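Local atomic coordinates of ADP-ribose pyrophosphatase MutT (PDB entry 4KYX), a protein that probably hydrolyses nucleoside triphosphates such as 8-oxo-dGTP, as a magnesium-dependent member of the Nudix hydrolase family. Residues A43-H48 against R61-E66. Sequence-based numbering, arbitrary orientation.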
loop_
_atom_site.group_PDB
_atom_site.type_symbol
_atom_site.label_atom_id
_atom_site.label_comp_id
_atom_site.label_asym_id
_atom_site.label_seq_id
_atom_site.Cartn_x
_atom_site.Cartn_y
_atom_site.Cartn_z
ATOM N N ALA A 43 -3.690 3.716 -18.765
ATOM C CA ALA A 43 -3.097 3.721 -17.412
ATOM C C ALA A 43 -2.652 5.100 -17.044
ATOM O O ALA A 43 -2.242 5.875 -17.893
ATOM C CB ALA A 43 -1.911 2.793 -17.319
ATOM N N PRO A 44 -2.628 5.393 -15.747
ATOM C CA PRO A 44 -2.018 6.660 -15.373
ATOM C C PRO A 44 -0.485 6.588 -15.404
ATOM O O PRO A 44 0.090 5.505 -15.576
ATOM C CB PRO A 44 -2.554 6.863 -13.964
ATOM C CG PRO A 44 -2.751 5.468 -13.453
ATOM C CD PRO A 44 -3.032 4.565 -14.590
ATOM N N ALA A 45 0.180 7.712 -15.152
ATOM C CA ALA A 45 1.596 7.704 -14.871
ATOM C C ALA A 45 1.885 6.829 -13.646
ATOM O O ALA A 45 0.994 6.655 -12.756
ATOM C CB ALA A 45 2.071 9.122 -14.661
ATOM N N GLY A 46 3.083 6.256 -13.628
ATOM C CA GLY A 46 3.540 5.507 -12.460
ATOM C C GLY A 46 4.429 4.354 -12.803
ATOM O O GLY A 46 4.811 4.182 -13.932
ATOM N N GLY A 47 4.810 3.606 -11.789
ATOM C CA GLY A 47 5.703 2.520 -11.960
ATOM C C GLY A 47 6.131 2.088 -10.574
ATOM O O GLY A 47 5.413 2.336 -9.593
ATOM N N HIS A 48 7.302 1.489 -10.495
ATOM C CA HIS A 48 7.675 0.779 -9.277
ATOM C C HIS A 48 8.273 1.714 -8.237
ATOM O O HIS A 48 9.095 2.577 -8.565
ATOM C CB HIS A 48 8.735 -0.235 -9.624
ATOM C CG HIS A 48 8.205 -1.427 -10.323
ATOM N ND1 HIS A 48 8.725 -1.872 -11.514
ATOM C CD2 HIS A 48 7.217 -2.295 -9.995
ATOM C CE1 HIS A 48 8.068 -2.946 -11.916
ATOM N NE2 HIS A 48 7.149 -3.228 -11.013
ATOM N N ARG A 61 9.160 11.888 -9.364
ATOM C CA ARG A 61 10.157 11.327 -10.266
ATOM C C ARG A 61 9.500 10.633 -11.483
ATOM O O ARG A 61 9.830 10.947 -12.672
ATOM C CB ARG A 61 11.018 10.307 -9.525
ATOM C CG ARG A 61 12.007 9.634 -10.434
ATOM C CD ARG A 61 12.930 8.730 -9.682
ATOM N NE ARG A 61 12.243 7.608 -9.057
ATOM C CZ ARG A 61 11.702 6.574 -9.684
ATOM N NH1 ARG A 61 11.708 6.481 -11.013
ATOM N NH2 ARG A 61 11.130 5.607 -8.975
ATOM N N GLU A 62 8.564 9.746 -11.204
ATOM C CA GLU A 62 7.927 8.940 -12.267
ATOM C C GLU A 62 7.187 9.814 -13.261
ATOM O O GLU A 62 7.333 9.644 -14.501
ATOM C CB GLU A 62 7.027 7.905 -11.639
ATOM C CG GLU A 62 7.879 6.810 -11.023
ATOM C CD GLU A 62 7.103 5.641 -10.517
ATOM O OE1 GLU A 62 5.858 5.727 -10.250
ATOM O OE2 GLU A 62 7.799 4.627 -10.259
ATOM N N VAL A 63 6.425 10.779 -12.745
ATOM C CA VAL A 63 5.699 11.726 -13.610
ATOM C C VAL A 63 6.678 12.494 -14.521
ATOM O O VAL A 63 6.457 12.638 -15.749
ATOM C CB VAL A 63 4.772 12.659 -12.792
ATOM C CG1 VAL A 63 4.229 13.822 -13.643
ATOM C CG2 VAL A 63 3.649 11.847 -12.164
ATOM N N LEU A 64 7.768 12.998 -13.934
ATOM C CA LEU A 64 8.743 13.728 -14.734
ATOM C C LEU A 64 9.375 12.840 -15.808
ATOM O O LEU A 64 9.538 13.270 -16.985
ATOM C CB LEU A 64 9.849 14.367 -13.842
ATOM C CG LEU A 64 10.811 15.388 -14.431
ATOM C CD1 LEU A 64 10.052 16.539 -15.035
ATOM C CD2 LEU A 64 11.766 15.833 -13.286
ATOM N N GLU A 65 9.840 11.669 -15.399
ATOM C CA GLU A 65 10.471 10.705 -16.318
ATOM C C GLU A 65 9.558 10.323 -17.489
ATOM O O GLU A 65 10.030 10.078 -18.582
ATOM C CB GLU A 65 10.865 9.402 -15.601
ATOM C CG GLU A 65 12.140 9.517 -14.806
ATOM C CD GLU A 65 12.428 8.275 -13.990
ATOM O OE1 GLU A 65 11.714 7.241 -14.162
ATOM O OE2 GLU A 65 13.361 8.333 -13.167
ATOM N N GLU A 66 8.257 10.189 -17.226
ATOM C CA GLU A 66 7.325 9.641 -18.229
ATOM C C GLU A 66 6.669 10.692 -19.175
ATOM O O GLU A 66 6.365 10.382 -20.337
ATOM C CB GLU A 66 6.251 8.800 -17.521
ATOM C CG GLU A 66 6.855 7.577 -16.849
ATOM C CD GLU A 66 5.888 6.851 -15.967
ATOM O OE1 GLU A 66 4.779 7.365 -15.737
ATOM O OE2 GLU A 66 6.281 5.791 -15.394
HETATM O O HOH W 1 10.241 3.087 -10.927
#
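Glu66 reaches from the helix to the backbone of Gly46, where OE1 accepts the hydrogen bond from Gly46 N at 2.9 Å on its syn lone pair. Its other oxygen, OE2, lies 2.6 Å from Gly46 O. A glutamate suits this place because its chain, extended beyond CG (chi2 171°), sets the carboxylate alongside the strand edge. Glu62, a turn earlier, lays its carboxylate against the next peptides: OE1 sits 2.8 Å from Gly47 N, though at an angle too poor for a hydrogen bond. Glycine suits both positions, for different reasons: at Gly46 the backbone (phi 147°) would press a beta carbon against the preceding carbonyl, while at Gly47 one would crowd Glu62 OE2. The Nudix box, the family's loop-helix-loop signature, begins at Gly47, near the strand's end, and takes in helix 55-67; its glutamates commonly bind divalent metal. Apolar packing is confined to Ala45 CB, small enough to let the helix come close, and Val63 CG2 at 4.0 Å; both side chains also touch Ile21 of strand 14-22. Among the charges, Arg61 pairs with Glu65 through NH1 and with Glu53 through NE, while a water donating to His48 O is weakly bonded to Arg61 NH2, bridging strand and helix.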